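Local structure of berberine bridge enzyme-like 28 (Arabidopsis thaliana, 5D79) at residues I82-A87 with I128-L133; D89-I94 with L206-S211; D62-N67 with R105-G110. The protein binds FAD as an oxidoreductase of the berberine bridge enzyme-like family and is involved in the plant's adaptation to salt stress. One frame throughout, in Å; residues are numbered along the deposited sequence.

The six segments run along the chain as 62-67, 82-87, 89-94, 105-110, 128-133 and 206-211, so the contacts interlace. Contact 1 sits in the middle: its centre lies about 11 Å from that of contact 2 and about 12 Å from that of contact 3, while those of contacts 2 and 3 are about 19 Å apart. Strand 125-129 pairs with strand 80-82 in contact 1 and with strand 103-107, which leads into contact 3. Helix 87-100 packs P84 and I128 of contact 1 against V90, V93 and I94, and V90 and I94 also meet V208 in contact 2. Contacts 1 and 3 lie at the cofactor; contact 2, farther from it, joins this helix to the antiparallel sheet.

Contact 1 of 3, residues I82-A87 with I128-L133; sequences ITPVKA and IDLRNL
Strand 80-82 ends here beside strand 125-129, running parallel to it, and the chain from T83 on then lies against the type I turn L130-L133. The last pairing bond is D129 N to I82 O at 2.9 Å, with the N-H in the plane of the carbonyl. One residue on, D129 O takes the CA-H of T83, lies 3.1 Å from P84 CD and accepts from a bridging water. That water also donates to P84 O and accepts from N132 N, filling in where proline has no N-H to offer.

N132 is worth following outwards. Its CB sits 3.1 Å from P84 O; CG, anti to the carbonyl carbon, runs alongside the V85 side chain, and ND2 finishes with a weak bond to T83 O at 3.1 Å. Next in the chain, L133 pushes CD2 to within 3.1 Å of V85 O. On the apolar side P84 CG crosses the I128 side chain at about a right angle, meeting CG2 at 4.0 Å.

D129 ties down the start of the turn. With CG anti to N (chi1 -169°), OD1 receives R131 N through its anti lone pair, an Asx turn, and also R131 NE at 2.9 Å, which comes from above the carboxylate plane. OD2 bridges to R131 NH2 at 2.8 Å and has R107 as a second partner, so the carboxylate is likely to stay ionised. An alanine here would remove the Asx turn and both arginine pairings, and would probably loosen the start of the turn and leave R107 poorly compensated.

L130, meanwhile, touches FAD: these are the C-terminal ends of the parallel strands 80-82, 125-129 and 103-107 in a PCMH-type FAD-binding domain, where strand-end loops reach the cofactor.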
loop_
_atom_site.group_PDB
_atom_site.type_symbol
_atom_site.label_atom_id
_atom_site.label_comp_id
_atom_site.label_asym_id
_atom_site.label_seq_id
_atom_site.Cartn_x
_atom_site.Cartn_y
_atom_site.Cartn_z
ATOM N N ILE A 82 -16.817 15.275 -3.735
ATOM C CA ILE A 82 -18.043 14.552 -4.027
ATOM C C ILE A 82 -17.958 13.150 -3.410
ATOM O O ILE A 82 -16.980 12.424 -3.620
ATOM C CB ILE A 82 -18.306 14.457 -5.557
ATOM C CG1 ILE A 82 -18.226 15.840 -6.219
ATOM C CG2 ILE A 82 -19.655 13.830 -5.836
ATOM C CD1 ILE A 82 -16.852 16.190 -6.806
ATOM N N THR A 83 -18.966 12.792 -2.617
ATOM C CA THR A 83 -19.049 11.459 -2.018
ATOM C C THR A 83 -20.165 10.668 -2.700
ATOM O O THR A 83 -21.283 10.600 -2.189
ATOM C CB THR A 83 -19.299 11.503 -0.461
ATOM O OG1 THR A 83 -20.600 12.039 -0.159
ATOM C CG2 THR A 83 -18.237 12.335 0.242
ATOM N N PRO A 84 -19.858 10.062 -3.861
ATOM C CA PRO A 84 -20.842 9.313 -4.655
ATOM C C PRO A 84 -21.506 8.181 -3.866
ATOM O O PRO A 84 -20.883 7.631 -2.959
ATOM C CB PRO A 84 -20.002 8.752 -5.808
ATOM C CG PRO A 84 -18.585 8.738 -5.272
ATOM C CD PRO A 84 -18.498 9.946 -4.419
ATOM N N VAL A 85 -22.750 7.846 -4.203
ATOM C CA VAL A 85 -23.451 6.750 -3.537
ATOM C C VAL A 85 -23.878 5.664 -4.526
ATOM O O VAL A 85 -24.238 4.555 -4.126
ATOM C CB VAL A 85 -24.690 7.250 -2.765
ATOM C CG1 VAL A 85 -24.270 8.211 -1.649
ATOM C CG2 VAL A 85 -25.693 7.900 -3.713
ATOM N N LYS A 86 -23.835 5.982 -5.813
ATOM C CA LYS A 86 -24.102 4.995 -6.850
ATOM C C LYS A 86 -23.103 5.210 -7.970
ATOM O O LYS A 86 -22.515 6.282 -8.075
ATOM C CB LYS A 86 -25.544 5.097 -7.362
ATOM C CG LYS A 86 -25.959 6.487 -7.783
ATOM C CD LYS A 86 -27.463 6.600 -7.955
ATOM C CE LYS A 86 -27.888 8.033 -8.292
ATOM N NZ LYS A 86 -27.654 9.010 -7.180
ATOM N N ALA A 87 -22.897 4.187 -8.791
ATOM C CA ALA A 87 -21.920 4.267 -9.874
ATOM C C ALA A 87 -22.170 5.466 -10.776
ATOM O O ALA A 87 -21.228 6.141 -11.182
ATOM C CB ALA A 87 -21.932 2.995 -10.694
ATOM N N ILE A 128 -13.018 12.927 -5.579
ATOM C CA ILE A 128 -14.002 11.842 -5.563
ATOM C C ILE A 128 -13.709 10.890 -4.383
ATOM O O ILE A 128 -12.892 9.963 -4.506
ATOM C CB ILE A 128 -13.992 11.026 -6.889
ATOM C CG1 ILE A 128 -13.974 11.946 -8.112
ATOM C CG2 ILE A 128 -15.180 10.085 -6.955
ATOM C CD1 ILE A 128 -13.766 11.214 -9.410
ATOM N N ASP A 129 -14.359 11.137 -3.245
ATOM C CA ASP A 129 -14.187 10.323 -2.041
ATOM C C ASP A 129 -15.149 9.135 -2.104
ATOM O O ASP A 129 -16.365 9.319 -2.201
ATOM C CB ASP A 129 -14.433 11.177 -0.787
ATOM C CG ASP A 129 -14.022 10.481 0.526
ATOM O OD1 ASP A 129 -14.408 9.316 0.760
ATOM O OD2 ASP A 129 -13.327 11.129 1.345
ATOM N N LEU A 130 -14.597 7.923 -2.040
ATOM C CA LEU A 130 -15.369 6.697 -2.271
ATOM C C LEU A 130 -15.926 6.075 -1.004
ATOM O O LEU A 130 -16.380 4.933 -1.021
ATOM C CB LEU A 130 -14.510 5.661 -2.990
ATOM C CG LEU A 130 -14.027 6.101 -4.370
ATOM C CD1 LEU A 130 -13.010 5.130 -4.909
ATOM C CD2 LEU A 130 -15.208 6.214 -5.310
ATOM N N ARG A 131 -15.915 6.840 0.081
ATOM C CA ARG A 131 -16.314 6.348 1.391
ATOM C C ARG A 131 -17.700 5.694 1.446
ATOM O O ARG A 131 -17.945 4.852 2.296
ATOM C CB ARG A 131 -16.267 7.494 2.396
ATOM C CG ARG A 131 -17.327 8.569 2.192
ATOM C CD ARG A 131 -17.102 9.664 3.192
ATOM N NE ARG A 131 -15.673 9.923 3.299
ATOM C CZ ARG A 131 -15.124 10.801 4.128
ATOM N NH1 ARG A 131 -15.889 11.518 4.941
ATOM N NH2 ARG A 131 -13.807 10.958 4.140
ATOM N N ASN A 132 -18.600 6.078 0.544
ATOM C CA ASN A 132 -19.970 5.564 0.560
ATOM C C ASN A 132 -20.143 4.268 -0.221
ATOM O O ASN A 132 -21.138 3.562 -0.047
ATOM C CB ASN A 132 -20.940 6.615 0.010
ATOM C CG ASN A 132 -21.135 7.778 0.956
ATOM O OD1 ASN A 132 -20.925 7.649 2.168
ATOM N ND2 ASN A 132 -21.548 8.922 0.413
ATOM N N LEU A 133 -19.181 3.969 -1.091
ATOM C CA LEU A 133 -19.219 2.748 -1.892
ATOM C C LEU A 133 -18.221 1.727 -1.355
ATOM O O LEU A 133 -17.111 1.592 -1.867
ATOM C CB LEU A 133 -18.932 3.055 -3.367
ATOM C CG LEU A 133 -19.921 3.982 -4.076
ATOM C CD1 LEU A 133 -19.507 4.246 -5.519
ATOM C CD2 LEU A 133 -21.320 3.394 -4.008
HETATM O O HOH W 1 -18.687 8.090 -1.608
#

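Contact 2 of 3, residues D89-I94 with L206-S211; sequences DVQTVI and LVVDAS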
loop_
_atom_site.group_PDB
_atom_site.type_symbol
_atom_site.label_atom_id
_atom_site.label_comp_id
_atom_site.label_asym_id
_atom_site.label_seq_id
_atom_site.Cartn_x
_atom_site.Cartn_y
_atom_site.Cartn_z
ATOM N N ASP A 89 -23.136 8.370 -10.293
ATOM C CA ASP A 89 -22.565 9.605 -9.758
ATOM C C ASP A 89 -21.132 9.808 -10.218
ATOM O O ASP A 89 -20.748 10.921 -10.594
ATOM C CB ASP A 89 -22.593 9.606 -8.234
ATOM C CG ASP A 89 -23.989 9.593 -7.682
ATOM O OD1 ASP A 89 -24.940 9.452 -8.487
ATOM O OD2 ASP A 89 -24.134 9.715 -6.443
ATOM N N VAL A 90 -20.344 8.732 -10.156
ATOM C CA VAL A 90 -18.940 8.766 -10.549
ATOM C C VAL A 90 -18.832 9.159 -12.002
ATOM O O VAL A 90 -18.036 10.026 -12.359
ATOM C CB VAL A 90 -18.241 7.408 -10.345
ATOM C CG1 VAL A 90 -16.845 7.443 -10.940
ATOM C CG2 VAL A 90 -18.189 7.063 -8.871
ATOM N N GLN A 91 -19.651 8.512 -12.825
ATOM C CA GLN A 91 -19.717 8.788 -14.252
ATOM C C GLN A 91 -19.930 10.265 -14.512
ATOM O O GLN A 91 -19.232 10.876 -15.322
ATOM C CB GLN A 91 -20.847 7.988 -14.893
ATOM C CG GLN A 91 -20.752 6.500 -14.675
ATOM C CD GLN A 91 -21.853 5.758 -15.396
ATOM O OE1 GLN A 91 -22.877 5.416 -14.800
ATOM N NE2 GLN A 91 -21.650 5.502 -16.690
ATOM N N THR A 92 -20.900 10.832 -13.809
ATOM C CA THR A 92 -21.265 12.222 -14.001
ATOM C C THR A 92 -20.108 13.135 -13.629
ATOM O O THR A 92 -19.886 14.158 -14.275
ATOM C CB THR A 92 -22.507 12.572 -13.179
ATOM O OG1 THR A 92 -23.591 11.739 -13.599
ATOM C CG2 THR A 92 -22.892 14.027 -13.369
ATOM N N VAL A 93 -19.357 12.756 -12.602
ATOM C CA VAL A 93 -18.211 13.552 -12.193
ATOM C C VAL A 93 -17.137 13.542 -13.275
ATOM O O VAL A 93 -16.615 14.587 -13.649
ATOM C CB VAL A 93 -17.614 13.053 -10.879
ATOM C CG1 VAL A 93 -16.353 13.811 -10.577
ATOM C CG2 VAL A 93 -18.614 13.232 -9.744
ATOM N N ILE A 94 -16.833 12.354 -13.786
ATOM C CA ILE A 94 -15.867 12.189 -14.873
ATOM C C ILE A 94 -16.285 12.958 -16.124
ATOM O O ILE A 94 -15.481 13.684 -16.709
ATOM C CB ILE A 94 -15.668 10.685 -15.245
ATOM C CG1 ILE A 94 -15.161 9.876 -14.038
ATOM C CG2 ILE A 94 -14.720 10.537 -16.420
ATOM C CD1 ILE A 94 -14.148 10.614 -13.163
ATOM N N LEU A 206 -14.640 -3.532 -11.913
ATOM C CA LEU A 206 -15.413 -2.503 -12.592
ATOM C C LEU A 206 -14.615 -1.215 -12.567
ATOM O O LEU A 206 -14.130 -0.815 -11.511
ATOM C CB LEU A 206 -16.778 -2.291 -11.925
ATOM C CG LEU A 206 -17.740 -3.469 -11.821
ATOM C CD1 LEU A 206 -18.923 -3.088 -10.953
ATOM C CD2 LEU A 206 -18.196 -3.897 -13.188
ATOM N N VAL A 207 -14.467 -0.572 -13.718
ATOM C CA VAL A 207 -13.773 0.709 -13.770
ATOM C C VAL A 207 -14.555 1.728 -14.631
ATOM O O VAL A 207 -15.164 1.372 -15.640
ATOM C CB VAL A 207 -12.313 0.518 -14.296
ATOM C CG1 VAL A 207 -12.311 -0.042 -15.707
ATOM C CG2 VAL A 207 -11.514 1.818 -14.228
ATOM N N VAL A 208 -14.577 2.988 -14.204
ATOM C CA VAL A 208 -15.085 4.059 -15.053
ATOM C C VAL A 208 -13.914 4.703 -15.787
ATOM O O VAL A 208 -12.967 5.185 -15.150
ATOM C CB VAL A 208 -15.855 5.126 -14.253
ATOM C CG1 VAL A 208 -16.147 6.363 -15.122
ATOM C CG2 VAL A 208 -17.139 4.535 -13.679
ATOM N N ASP A 209 -13.964 4.684 -17.123
ATOM C CA ASP A 209 -12.877 5.244 -17.929
ATOM C C ASP A 209 -13.152 6.710 -18.279
ATOM O O ASP A 209 -14.164 7.283 -17.853
ATOM C CB ASP A 209 -12.634 4.405 -19.197
ATOM C CG ASP A 209 -13.783 4.463 -20.183
ATOM O OD1 ASP A 209 -14.909 4.784 -19.781
ATOM O OD2 ASP A 209 -13.565 4.172 -21.372
ATOM N N ALA A 210 -12.244 7.314 -19.044
ATOM C CA ALA A 210 -12.318 8.740 -19.349
ATOM C C ALA A 210 -13.604 9.106 -20.093
ATOM O O ALA A 210 -13.979 10.274 -20.153
ATOM C CB ALA A 210 -11.092 9.175 -20.149
ATOM N N SER A 211 -14.286 8.110 -20.644
ATOM C CA SER A 211 -15.580 8.342 -21.280
ATOM C C SER A 211 -16.707 8.541 -20.253
ATOM O O SER A 211 -17.605 9.369 -20.449
ATOM C CB SER A 211 -15.934 7.176 -22.207
ATOM O OG SER A 211 -14.809 6.756 -22.943
#
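Helix 87-100 runs roughly along strand 202-208: the short axes of residues 89-94 and 206-208 approach to 9.7 Å and their directions differ by 30°. The backbones come nearest at Q91 with V208 and at I94 with A210, where the chain has left the strand. No hydrogen bond crosses, so apolar packing carries the contact.

V208 is the centre of it. Its side chain enters between two residues one helical turn apart, passing each in the opposite direction. CG2, anti to the carbonyl carbon, meets V90 CG1 at 4.0 Å; CG1, anti to N, meets I94 CG1 at 3.8 Å. The aliphatic stem of Q91 brushes CG2 from the helix flank before its amide turns to G212 O. I94 works with both branches: while CG1 faces the valine, CG2 rests on the backbone carbonyls beyond the strand, 3.6 Å from D209 O.

V90 and I94 also reach V238 in the neighbouring strand 238-248, and the CD1 end of I94 reaches I128. The helix thus meets both the mixed sheet of strands 80-82, 125-129 and 103-107 and the antiparallel sheet of 202-208 and 238-248, helix-on-sheet packing within the PCMH-type FAD-binding domain.

Contact 3 of 3, residues D62-N67 with R105-G110; sequences DSSIQN and RTRSAG. With FAD (flavin-adenine dinucleotide), chain E.
S64 places its hydroxyl over the flat face of the R107 guanidinium, 2.9 Å above the plane, without a hydrogen bond to it: OG is 3.2 Å from NE, but the N-H groups point elsewhere. Such an approach, offset toward the rim of the group, may still be favourable, since the oxygen lies against a positive charge whose salt-bridge partner is D129. The site is the pyrophosphate-binding loop of a PCMH-type FAD domain, where strand 103-107 gives way to S108-A109-G110.

R107 brings its guanidinium to S64 with CG anti to N (chi1 -176°) and a bend at chi3; I65 CG1 meets NH1 near the plane, at the edge. The S64 hydroxyl donates to a water that in turn donates to S108 O, a water-mediated link across the contact. G110 presses its CA-H on S64 O, 3.3 Å from CA, and a side chain at this position would collide with that oxygen. G110 O accepts Q66 N at 3.2 Å, the donor standing above the carbonyl plane. Q66, whose amide end is held by T361 and E359, also touches H111, the cofactor-attachment histidine, which is not joined to FAD in this structure.

Braced so, the loop turns its amides to the cofactor: S108 N and G110 N both donate to FAD O2A, while S108 OG donates to adenine N7A at just 2.6 Å.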
loop_
_atom_site.group_PDB
_atom_site.type_symbol
_atom_site.label_atom_id
_atom_site.label_comp_id
_atom_site.label_asym_id
_atom_site.label_seq_id
_atom_site.Cartn_x
_atom_site.Cartn_y
_atom_site.Cartn_z
ATOM N N ASP A 62 -10.902 16.118 6.017
ATOM C CA ASP A 62 -9.944 15.778 7.059
ATOM C C ASP A 62 -10.074 14.323 7.480
ATOM O O ASP A 62 -9.099 13.714 7.922
ATOM C CB ASP A 62 -10.133 16.682 8.283
ATOM C CG ASP A 62 -8.879 17.458 8.647
ATOM O OD1 ASP A 62 -7.893 16.830 9.097
ATOM O OD2 ASP A 62 -8.894 18.702 8.509
ATOM N N SER A 63 -11.275 13.770 7.329
ATOM C CA SER A 63 -11.621 12.483 7.948
ATOM C C SER A 63 -10.741 11.294 7.538
ATOM O O SER A 63 -10.337 10.499 8.390
ATOM C CB SER A 63 -13.090 12.142 7.665
ATOM O OG SER A 63 -13.575 12.827 6.527
ATOM N N SER A 64 -10.454 11.160 6.249
ATOM C CA SER A 64 -9.611 10.061 5.811
ATOM C C SER A 64 -8.227 10.516 5.375
ATOM O O SER A 64 -7.676 9.943 4.444
ATOM C CB SER A 64 -10.279 9.279 4.670
ATOM O OG SER A 64 -11.197 10.065 3.946
ATOM N N ILE A 65 -7.665 11.535 6.032
ATOM C CA ILE A 65 -6.248 11.866 5.821
ATOM C C ILE A 65 -5.413 11.032 6.783
ATOM O O ILE A 65 -5.391 11.280 7.987
ATOM C CB ILE A 65 -5.936 13.368 6.010
ATOM C CG1 ILE A 65 -6.531 14.187 4.856
ATOM C CG2 ILE A 65 -4.435 13.584 6.056
ATOM C CD1 ILE A 65 -6.269 15.691 4.926
ATOM N N GLN A 66 -4.752 10.014 6.240
ATOM C CA GLN A 66 -4.017 9.052 7.046
ATOM C C GLN A 66 -2.511 9.322 7.020
ATOM O O GLN A 66 -1.697 8.476 7.401
ATOM C CB GLN A 66 -4.331 7.635 6.577
ATOM C CG GLN A 66 -5.798 7.247 6.753
ATOM C CD GLN A 66 -6.224 7.048 8.217
ATOM O OE1 GLN A 66 -5.513 7.423 9.156
ATOM N NE2 GLN A 66 -7.398 6.449 8.408
ATOM N N ASN A 67 -2.163 10.517 6.554
ATOM C CA ASN A 67 -0.866 11.127 6.822
ATOM C C ASN A 67 -1.108 12.608 7.181
ATOM O O ASN A 67 -1.147 13.481 6.300
ATOM C CB ASN A 67 0.078 10.979 5.624
ATOM C CG ASN A 67 1.543 11.120 6.016
ATOM O OD1 ASN A 67 1.867 11.648 7.089
ATOM N ND2 ASN A 67 2.435 10.649 5.149
ATOM N N ARG A 105 -9.148 14.169 -8.133
ATOM C CA ARG A 105 -8.361 13.142 -7.467
ATOM C C ARG A 105 -9.312 12.161 -6.810
ATOM O O ARG A 105 -10.339 12.564 -6.295
ATOM C CB ARG A 105 -7.421 13.751 -6.431
ATOM C CG ARG A 105 -6.302 14.582 -7.024
ATOM C CD ARG A 105 -5.373 13.743 -7.886
ATOM N NE ARG A 105 -4.453 14.586 -8.642
ATOM C CZ ARG A 105 -3.218 14.892 -8.258
ATOM N NH1 ARG A 105 -2.734 14.408 -7.121
ATOM N NH2 ARG A 105 -2.460 15.669 -9.020
ATOM N N THR A 106 -8.976 10.873 -6.832
ATOM C CA THR A 106 -9.853 9.850 -6.268
ATOM C C THR A 106 -9.330 9.296 -4.944
ATOM O O THR A 106 -8.211 8.787 -4.872
ATOM C CB THR A 106 -10.036 8.683 -7.237
ATOM O OG1 THR A 106 -10.725 9.139 -8.397
ATOM C CG2 THR A 106 -10.846 7.572 -6.584
ATOM N N ARG A 107 -10.146 9.382 -3.898
ATOM C CA ARG A 107 -9.738 8.868 -2.599
ATOM C C ARG A 107 -10.585 7.680 -2.162
ATOM O O ARG A 107 -11.810 7.733 -2.224
ATOM C CB ARG A 107 -9.807 9.967 -1.536
ATOM C CG ARG A 107 -9.296 9.512 -0.183
ATOM C CD ARG A 107 -8.976 10.662 0.737
ATOM N NE ARG A 107 -10.178 11.327 1.215
ATOM C CZ ARG A 107 -10.173 12.410 1.980
ATOM N NH1 ARG A 107 -9.020 12.955 2.345
ATOM N NH2 ARG A 107 -11.324 12.941 2.379
ATOM N N SER A 108 -9.924 6.606 -1.727
ATOM C CA SER A 108 -10.616 5.492 -1.074
ATOM C C SER A 108 -10.553 5.647 0.443
ATOM O O SER A 108 -11.524 6.046 1.061
ATOM C CB SER A 108 -10.027 4.145 -1.492
ATOM O OG SER A 108 -10.229 3.917 -2.874
ATOM N N ALA A 109 -9.414 5.334 1.046
ATOM C CA ALA A 109 -9.302 5.468 2.492
ATOM C C ALA A 109 -8.113 6.332 2.867
ATOM O O ALA A 109 -7.826 6.517 4.045
ATOM C CB ALA A 109 -9.201 4.104 3.161
ATOM N N GLY A 110 -7.409 6.839 1.858
ATOM C CA GLY A 110 -6.489 7.949 2.050
ATOM C C GLY A 110 -5.138 7.684 2.686
ATOM O O GLY A 110 -4.579 8.558 3.352
HETATM P PA FAD E . -5.676 6.504 -1.103
HETATM O O1A FAD E . -4.912 7.739 -0.700
HETATM O O2A FAD E . -7.173 6.670 -0.971
HETATM O O5B FAD E . -5.250 6.070 -2.600
HETATM C C5B FAD E . -3.886 6.022 -2.993
HETATM C C4B FAD E . -3.703 6.151 -4.511
HETATM O O4B FAD E . -4.600 5.272 -5.167
HETATM C C3B FAD E . -4.011 7.562 -4.989
HETATM O O3B FAD E . -3.162 7.938 -6.053
HETATM C C2B FAD E . -5.454 7.456 -5.451
HETATM O O2B FAD E . -5.772 8.398 -6.459
HETATM C C1B FAD E . -5.560 6.005 -5.909
HETATM N N9A FAD E . -6.904 5.408 -5.751
HETATM C C8A FAD E . -7.595 5.125 -4.594
HETATM N N7A FAD E . -8.785 4.563 -4.932
HETATM C C5A FAD E . -8.864 4.482 -6.281
HETATM C C6A FAD E . -9.839 4.004 -7.158
HETATM N N6A FAD E . -10.859 3.280 -6.713
HETATM N N1A FAD E . -9.618 4.058 -8.520
HETATM C C2A FAD E . -8.439 4.574 -9.011
HETATM N N3A FAD E . -7.481 5.050 -8.137
HETATM C C4A FAD E . -7.685 5.005 -6.800
HETATM N N1 FAD E . 1.026 -1.206 1.582
HETATM C C2 FAD E . 1.447 -2.522 1.501
HETATM O O2 FAD E . 1.273 -3.173 0.464
HETATM N N3 FAD E . 2.051 -3.114 2.604
HETATM C C4 FAD E . 2.243 -2.410 3.782
HETATM O O4 FAD E . 2.676 -3.000 4.773
HETATM C C4X FAD E . 1.797 -1.091 3.866
HETATM N N5 FAD E . 1.847 -0.395 5.065
HETATM C C5X FAD E . 1.127 0.782 5.201
HETATM C C6 FAD E . 0.946 1.379 6.448
HETATM C C7 FAD E . 0.224 2.569 6.568
HETATM C C7M FAD E . 0.046 3.207 7.913
HETATM C C8 FAD E . -0.364 3.147 5.441
HETATM C C8M FAD E . -1.123 4.437 5.538
HETATM C C9 FAD E . -0.181 2.553 4.197
HETATM C C9A FAD E . 0.603 1.403 4.065
HETATM N N10 FAD E . 0.818 0.827 2.823
HETATM C C10 FAD E . 1.160 -0.510 2.763
HETATM C "C1'" FAD E . 0.603 1.618 1.570
HETATM C "C2'" FAD E . -0.806 1.515 1.018
HETATM O "O2'" FAD E . -1.032 0.194 0.575
HETATM C "C3'" FAD E . -0.928 2.515 -0.124
HETATM O "O3'" FAD E . -0.814 3.816 0.411
HETATM C "C4'" FAD E . -2.265 2.431 -0.818
HETATM O "O4'" FAD E . -2.156 2.942 -2.121
HETATM C "C5'" FAD E . -3.262 3.306 -0.092
HETATM O "O5'" FAD E . -4.560 2.963 -0.519
HETATM P P FAD E . -5.779 3.833 0.054
HETATM O O1P FAD E . -7.034 3.527 -0.720
HETATM O O2P FAD E . -5.973 3.583 1.528
HETATM O O3P FAD E . -5.161 5.309 -0.153
HETATM O O HOH W 2 -12.562 8.353 2.128
HETATM O O HOH W 3 -8.464 5.274 6.299
#